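Local coordinates for protein cysteine desulfurase (Fervidobacterium islandicum, PDB 6A6E) that probably frees sulfur from cysteine as a pyridoxal-phosphate-dependent desulfurase of the Suf system (EC 2.8.1.7), working as a dimer with shared cofactor pockets, at residues F99-G102 and T103-I107; R282-A285 and G286-I290. All coordinates share one frame; numbering follows the deposited sequence.

Contact 1. Residues F99-G102 and T103-I107; sequences FTSG and TTMGI. With PLP (pyridoxal-5'-phosphate), chain E.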
ATOM      1  N   PHE A  99      -7.691  -1.076  -7.027  1.00 14.53           N
ATOM      2  CA  PHE A  99      -6.873  -1.530  -5.887  1.00 15.88           C
ATOM      3  C   PHE A  99      -6.173  -0.319  -5.248  1.00 15.83           C
ATOM      4  O   PHE A  99      -5.689   0.607  -5.941  1.00 17.74           O
ATOM      5  CB  PHE A  99      -5.876  -2.636  -6.259  1.00 14.61           C
ATOM      6  CG  PHE A  99      -6.506  -3.953  -6.536  1.00 14.56           C
ATOM      7  CD1 PHE A  99      -7.182  -4.633  -5.543  1.00 14.44           C
ATOM      8  CD2 PHE A  99      -6.385  -4.550  -7.788  1.00 15.43           C
ATOM      9  CE1 PHE A  99      -7.708  -5.876  -5.767  1.00 13.97           C
ATOM     10  CE2 PHE A  99      -6.962  -5.766  -8.051  1.00 15.34           C
ATOM     11  CZ  PHE A  99      -7.627  -6.439  -7.032  1.00 15.87           C
ATOM     12  N   THR A 100      -6.290  -0.252  -3.919  1.00 15.29           N
ATOM     13  CA  THR A 100      -5.625   0.730  -3.090  1.00 14.14           C
ATOM     14  C   THR A 100      -4.802   0.076  -1.965  1.00 14.03           C
ATOM     15  O   THR A 100      -4.655  -1.176  -1.904  1.00 13.90           O
ATOM     16  CB  THR A 100      -6.699   1.615  -2.434  1.00 15.70           C
ATOM     17  OG1 THR A 100      -7.438   0.828  -1.496  1.00 14.60           O
ATOM     18  CG2 THR A 100      -7.702   2.195  -3.530  1.00 17.26           C
ATOM     19  N   SER A 101      -4.282   0.895  -1.053  1.00 14.23           N
ATOM     20  CA  SER A 101      -3.545   0.405   0.138  1.00 14.97           C
ATOM     21  C   SER A 101      -4.482   0.045   1.288  1.00 13.97           C
ATOM     22  O   SER A 101      -4.041  -0.596   2.259  1.00 13.62           O
ATOM     23  CB  SER A 101      -2.517   1.411   0.575  1.00 15.53           C
ATOM     24  OG  SER A 101      -3.152   2.562   1.119  1.00 15.06           O
ATOM     25  N   GLY A 102      -5.773   0.414   1.184  1.00 13.03           N
ATOM     26  CA  GLY A 102      -6.728   0.177   2.302  1.00 12.97           C
ATOM     27  C   GLY A 102      -7.950   1.070   2.297  1.00 14.60           C
ATOM     28  O   GLY A 102      -8.072   2.006   1.451  1.00 14.16           O
ATOM     29  N   THR A 103      -8.850   0.827   3.237  1.00 13.67           N
ATOM     30  CA  THR A 103     -10.001   1.692   3.416  1.00 14.61           C
ATOM     31  C   THR A 103      -9.597   3.161   3.576  1.00 14.78           C
ATOM     32  O   THR A 103     -10.136   4.015   2.905  1.00 14.71           O
ATOM     33  CB  THR A 103     -10.794   1.291   4.610  1.00 15.66           C
ATOM     34  OG1 THR A 103     -11.244  -0.053   4.449  1.00 15.61           O
ATOM     35  CG2 THR A 103     -11.999   2.264   4.816  1.00 15.89           C
ATOM     36  N   THR A 104      -8.680   3.436   4.504  1.00 15.27           N
ATOM     37  CA  THR A 104      -8.248   4.771   4.776  1.00 14.64           C
ATOM     38  C   THR A 104      -7.809   5.498   3.510  1.00 15.03           C
ATOM     39  O   THR A 104      -8.271   6.625   3.242  1.00 16.35           O
ATOM     40  CB  THR A 104      -7.154   4.790   5.846  1.00 15.54           C
ATOM     41  OG1 THR A 104      -7.630   4.160   7.034  1.00 14.51           O
ATOM     42  CG2 THR A 104      -6.704   6.228   6.187  1.00 14.57           C
ATOM     43  N   MET A 105      -6.936   4.894   2.721  1.00 14.38           N
ATOM     44  CA  MET A 105      -6.528   5.530   1.452  1.00 16.54           C
ATOM     45  C   MET A 105      -7.732   5.806   0.549  1.00 14.77           C
ATOM     46  O   MET A 105      -7.853   6.871  -0.042  1.00 13.67           O
ATOM     47  CB  MET A 105      -5.485   4.686   0.679  1.00 18.31           C
ATOM     48  CG  MET A 105      -5.366   5.095  -0.812  1.00 21.77           C
ATOM     49  SD  MET A 105      -3.963   4.376  -1.697  1.00 28.42           S
ATOM     50  CE  MET A 105      -4.413   4.657  -3.440  1.00 32.84           C
ATOM     51  N   GLY A 106      -8.599   4.820   0.384  1.00 13.99           N
ATOM     52  CA  GLY A 106      -9.853   5.003  -0.358  1.00 14.81           C
ATOM     53  C   GLY A 106     -10.677   6.219  -0.006  1.00 14.80           C
ATOM     54  O   GLY A 106     -11.081   6.955  -0.888  1.00 18.22           O
ATOM     55  N   ILE A 107     -10.895   6.467   1.273  1.00 15.29           N
ATOM     56  CA  ILE A 107     -11.632   7.635   1.702  1.00 15.38           C
ATOM     57  C   ILE A 107     -10.863   8.894   1.342  1.00 17.11           C
ATOM     58  O   ILE A 107     -11.434   9.902   0.877  1.00 16.04           O
ATOM     59  CB  ILE A 107     -12.013   7.641   3.214  1.00 16.85           C
ATOM     60  CG1 ILE A 107     -12.917   6.460   3.608  1.00 19.00           C
ATOM     61  CG2 ILE A 107     -12.741   8.929   3.612  1.00 16.13           C
ATOM     62  CD1 ILE A 107     -14.303   6.570   3.036  1.00 23.80           C
TER
HETATM   63  N1  PLP E 501     -13.684   2.067   9.053  1.00 19.48           N
HETATM   64  C2  PLP E 501     -14.114   1.079   9.793  1.00 20.85           C
HETATM   65  C2A PLP E 501     -15.542   1.016  10.216  1.00 22.09           C
HETATM   66  C3  PLP E 501     -13.131   0.080  10.214  1.00 19.44           C
HETATM   67  O3  PLP E 501     -13.545  -0.906  10.989  1.00 26.25           O
HETATM   68  C4  PLP E 501     -11.746   0.161   9.751  1.00 19.60           C
HETATM   69  C4A PLP E 501     -10.739  -0.839  10.047  1.00 18.76           C
HETATM   70  C5  PLP E 501     -11.371   1.334   8.954  1.00 19.01           C
HETATM   71  C6  PLP E 501     -12.383   2.200   8.669  1.00 19.13           C
HETATM   72  C5A PLP E 501      -9.934   1.586   8.488  1.00 19.80           C
HETATM   73  O4P PLP E 501      -9.223   0.547   7.832  1.00 18.93           O
HETATM   74  P   PLP E 501      -7.634   0.527   7.505  1.00 19.91           P
HETATM   75  O1P PLP E 501      -7.334   1.609   6.545  1.00 17.09           O
HETATM   76  O2P PLP E 501      -7.037   0.635   8.879  1.00 20.06           O
HETATM   77  O3P PLP E 501      -7.523  -0.828   6.874  1.00 18.36           O
HETATM   78  O   HOH W   1      -5.054   2.901   3.351  1.00 12.28           O

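Contact 2. Residues R282-A285 and G286-I290; sequences RFEA and GTQHI. With PLP (pyridoxal-5'-phosphate), chain Q.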
ATOM      1  N   ARG A 282      -6.502   4.222 -14.855  1.00 17.17           N
ATOM      2  CA  ARG A 282      -6.499   5.634 -14.487  1.00 18.12           C
ATOM      3  C   ARG A 282      -6.269   5.958 -13.013  1.00 16.65           C
ATOM      4  O   ARG A 282      -5.712   7.045 -12.683  1.00 15.49           O
ATOM      5  CB  ARG A 282      -7.826   6.259 -14.927  1.00 21.31           C
ATOM      6  CG  ARG A 282      -7.994   7.710 -14.588  1.00 25.08           C
ATOM      7  CD  ARG A 282      -9.350   8.234 -15.118  1.00 32.18           C
ATOM      8  NE  ARG A 282      -9.309   8.073 -16.541  1.00 42.37           N
ATOM      9  CZ  ARG A 282     -10.332   8.227 -17.369  1.00 52.92           C
ATOM     10  NH1 ARG A 282     -11.556   8.570 -16.931  1.00 55.90           N
ATOM     11  NH2 ARG A 282     -10.101   8.013 -18.657  1.00 46.45           N
ATOM     12  N   PHE A 283      -6.743   5.079 -12.125  1.00 14.48           N
ATOM     13  CA  PHE A 283      -6.707   5.331 -10.702  1.00 15.94           C
ATOM     14  C   PHE A 283      -5.712   4.458  -9.938  1.00 16.85           C
ATOM     15  O   PHE A 283      -5.749   4.440  -8.707  1.00 17.33           O
ATOM     16  CB  PHE A 283      -8.105   5.202 -10.097  1.00 15.72           C
ATOM     17  CG  PHE A 283      -9.089   6.153 -10.711  1.00 17.64           C
ATOM     18  CD1 PHE A 283      -8.958   7.485 -10.490  1.00 19.04           C
ATOM     19  CD2 PHE A 283     -10.049   5.719 -11.593  1.00 18.97           C
ATOM     20  CE1 PHE A 283      -9.803   8.391 -11.058  1.00 22.70           C
ATOM     21  CE2 PHE A 283     -10.926   6.623 -12.186  1.00 21.43           C
ATOM     22  CZ  PHE A 283     -10.797   7.974 -11.920  1.00 21.03           C
ATOM     23  N   GLU A 284      -4.824   3.801 -10.683  1.00 15.49           N
ATOM     24  CA  GLU A 284      -3.667   3.047 -10.147  1.00 15.61           C
ATOM     25  C   GLU A 284      -2.312   3.617 -10.576  1.00 15.46           C
ATOM     26  O   GLU A 284      -1.866   3.365 -11.650  1.00 16.13           O
ATOM     27  CB  GLU A 284      -3.789   1.557 -10.522  1.00 16.02           C
ATOM     28  CG  GLU A 284      -4.998   0.922  -9.795  1.00 16.87           C
ATOM     29  CD  GLU A 284      -5.292  -0.562 -10.081  1.00 18.01           C
ATOM     30  OE1 GLU A 284      -4.473  -1.268 -10.744  1.00 17.24           O
ATOM     31  OE2 GLU A 284      -6.322  -1.044  -9.541  1.00 14.98           O
ATOM     32  N   ALA A 285      -1.723   4.437  -9.718  1.00 13.67           N
ATOM     33  CA  ALA A 285      -0.479   5.112  -9.971  1.00 15.31           C
ATOM     34  C   ALA A 285       0.703   4.318  -9.459  1.00 14.74           C
ATOM     35  O   ALA A 285       0.765   3.993  -8.283  1.00 16.77           O
ATOM     36  CB  ALA A 285      -0.511   6.516  -9.368  1.00 16.54           C
ATOM     37  N   GLY A 286       1.614   3.988 -10.362  1.00 14.24           N
ATOM     38  CA  GLY A 286       2.819   3.224 -10.044  1.00 15.82           C
ATOM     39  C   GLY A 286       2.533   1.749  -9.712  1.00 14.49           C
ATOM     40  O   GLY A 286       1.456   1.221  -9.899  1.00 15.60           O
ATOM     41  N   THR A 287       3.522   1.077  -9.227  1.00 13.32           N
ATOM     42  CA  THR A 287       3.374  -0.359  -8.937  1.00 13.71           C
ATOM     43  C   THR A 287       2.439  -0.552  -7.724  1.00 13.59           C
ATOM     44  O   THR A 287       2.683  -0.035  -6.606  1.00 13.56           O
ATOM     45  CB  THR A 287       4.762  -0.992  -8.668  1.00 13.21           C
ATOM     46  OG1 THR A 287       5.665  -0.666  -9.732  1.00 13.34           O
ATOM     47  CG2 THR A 287       4.623  -2.501  -8.555  1.00 13.39           C
ATOM     48  N   GLN A 288       1.382  -1.306  -7.941  1.00 13.42           N
ATOM     49  CA  GLN A 288       0.450  -1.564  -6.893  1.00 14.21           C
ATOM     50  C   GLN A 288       0.970  -2.713  -6.003  1.00 13.00           C
ATOM     51  O   GLN A 288       2.045  -3.271  -6.256  1.00 14.02           O
ATOM     52  CB  GLN A 288      -0.887  -1.887  -7.530  1.00 15.50           C
ATOM     53  CG  GLN A 288      -1.492  -0.702  -8.245  1.00 16.75           C
ATOM     54  CD  GLN A 288      -1.615   0.532  -7.359  1.00 17.54           C
ATOM     55  OE1 GLN A 288      -2.289   0.508  -6.313  1.00 17.27           O
ATOM     56  NE2 GLN A 288      -0.927   1.627  -7.767  1.00 16.88           N
ATOM     57  N   HIS A 289       0.196  -3.087  -4.996  1.00 13.39           N
ATOM     58  CA  HIS A 289       0.519  -4.255  -4.175  1.00 13.21           C
ATOM     59  C   HIS A 289       0.110  -5.507  -4.919  1.00 13.85           C
ATOM     60  O   HIS A 289      -0.905  -6.142  -4.615  1.00 13.73           O
ATOM     61  CB  HIS A 289      -0.100  -4.155  -2.776  1.00 12.71           C
ATOM     62  CG  HIS A 289       0.293  -5.253  -1.836  1.00 12.94           C
ATOM     63  ND1 HIS A 289       1.266  -6.178  -2.141  1.00 12.44           N
ATOM     64  CD2 HIS A 289      -0.111  -5.523  -0.565  1.00 11.68           C
ATOM     65  CE1 HIS A 289       1.456  -6.953  -1.081  1.00 13.56           C
ATOM     66  NE2 HIS A 289       0.594  -6.610  -0.144  1.00 11.92           N
ATOM     67  N   ILE A 290       0.940  -5.854  -5.901  1.00 13.60           N
ATOM     68  CA  ILE A 290       0.603  -6.871  -6.875  1.00 14.29           C
ATOM     69  C   ILE A 290       0.278  -8.179  -6.156  1.00 15.19           C
ATOM     70  O   ILE A 290      -0.742  -8.788  -6.411  1.00 13.38           O
ATOM     71  CB  ILE A 290       1.755  -7.133  -7.873  1.00 14.50           C
ATOM     72  CG1 ILE A 290       2.069  -5.861  -8.708  1.00 13.87           C
ATOM     73  CG2 ILE A 290       1.432  -8.265  -8.814  1.00 14.47           C
ATOM     74  CD1 ILE A 290       3.433  -6.024  -9.350  1.00 13.90           C
TER
HETATM   75  N1  PLP Q 501      11.341   6.271 -10.100  1.00 15.63           N
HETATM   76  C2  PLP Q 501      12.248   5.510 -10.709  1.00 17.41           C
HETATM   77  C2A PLP Q 501      13.554   6.064 -11.139  1.00 16.47           C
HETATM   78  C3  PLP Q 501      11.987   4.050 -10.848  1.00 20.70           C
HETATM   79  O3  PLP Q 501      12.920   3.216 -11.370  1.00 21.78           O
HETATM   80  C4  PLP Q 501      10.699   3.550 -10.343  1.00 18.82           C
HETATM   81  C4A PLP Q 501      10.401   2.137 -10.422  1.00 22.02           C
HETATM   82  C5  PLP Q 501       9.723   4.538  -9.786  1.00 19.08           C
HETATM   83  C6  PLP Q 501      10.125   5.866  -9.704  1.00 16.26           C
HETATM   84  C5A PLP Q 501       8.338   4.098  -9.332  1.00 17.71           C
HETATM   85  O4P PLP Q 501       8.275   3.072  -8.368  1.00 17.18           O
HETATM   86  P   PLP Q 501       6.896   2.305  -7.917  1.00 19.56           P
HETATM   87  O1P PLP Q 501       6.159   3.396  -7.216  1.00 17.04           O
HETATM   88  O2P PLP Q 501       7.443   1.237  -7.010  1.00 19.53           O
HETATM   89  O3P PLP Q 501       6.339   1.857  -9.254  1.00 19.24           O
HETATM   90  O   HOH W   2      -0.499   0.854 -11.808  1.00 18.04           O

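Contact 1. Residues F99-G102 and T103-I107
Met105 reaches back from the first turn of helix 103-116 and crosses Thr100 at a slant, its sulfur passing by Ser101; these are the two residues before the N-cap glycine. CG stands anti to the backbone N (chi1 163°) and the rest of the chain is extended, which carries the CE methyl to 3.9 Å from Thr100 CB. On the way the sulfur takes a weak hydrogen bond, Ser101 N to Met105 SD at 3.6 Å. With an alanine at Met105, Ser101 N is likely to lose its weak sulfur acceptor, and a gap would probably open beside Thr100 where SD and CE now lie. Ser101 OG sits 3.2 Å from Met105 CB and is hydrogen-bonded to a water that accepts from Met105 N at 2.8 Å, so an amide of the first turn is satisfied through solvent.

Gly102 is the N-cap residue; its O takes Gly106 N at 3.1 Å in an almost straight bond (175°). Thr100 OG1 accepts from Gly102 N, closing an ST turn, and at Gly102's backbone angles a side chain would jam against the carbonyl of Ser101.

Thr104 grips the cofactor phosphate twice. Its OG1 stands beside the backbone N (chi1 -57°), and both donors meet O1P of pyridoxal phosphate, Thr104 N at 3.1 Å and Thr104 OG1 at 2.6 Å. Thr103 sets its CG2 near the pyridine ring while its OG1 bonds to Ser233. The phosphate thus sits at a helix N terminus, whose partial positive charge would be expected to stabilise the anion, as in many PLP enzymes of this fold.

Contact 2. Residues R282-A285 and G286-I290
Glu284 and Ala285 approach Gln288 round an irregular turn that pivots on Gly286, whose positive phi (71°) and lack of CB let the chain swing past the carbonyl of Ala285. One water ties the bend, giving hydrogen bonds to Glu284 O at 2.9 Å and Gly286 O at 2.8 Å. Beyond it, His289 centres an inverse gamma turn, with a weak bond from Ile290 N to Gln288 O, and occupies the N-cap position of helix 290-306.

Gln288 folds back over the turn because its chain is bent at chi2 (-54°). NE2 gives a hydrogen bond to Gly286 O at 3.2 Å, arriving from above the carbonyl plane. It also lies 3.0 Å from Ala285 O, though badly aimed for a bond. The aliphatic part of Gln288 crosses that of Glu284, with Gln288 CG 3.9 Å from Glu284 CB, and the carboxylate and amide planes are 25° apart. The Glu284 carboxylate is engaged elsewhere: OE1 is hydrogen-bonded to Tyr79 and OE2 forms a salt bridge with Arg83.

Thr287 points its donors the other way, into the pocket of the second subunit: Thr287 N at 2.9 Å and Thr287 OG1 at 2.7 Å both bind O3P of that subunit's pyridoxal phosphate. Asn63 is hydrogen-bonded to the same hydroxyl and probably steadies it. With two neutral donors converging on one phosphate oxygen, the loop completes a cofactor site across the dimer interface, so each pocket depends on both chains.

In the fold
Both contacts are local and in series: 99-107 closes before 282-290 begins, and neither nests in or crosses the other. Contact 1 turns edge strand 97-100 of the seven-stranded sheet into helix 103-116. Much later, after strand 274-276, contact 2 forms the loop that leads into helix 290-306. Their centres lie 12 Å apart, and they are joined where Phe99 N probably hydrogen-bonds to Glu284 OE2, tying the loop to the edge strand. From this seam they serve different cofactors: contact 1 holds the phosphate of its own subunit, contact 2 that of the second subunit, whose Thr287 in turn completes the site at contact 1.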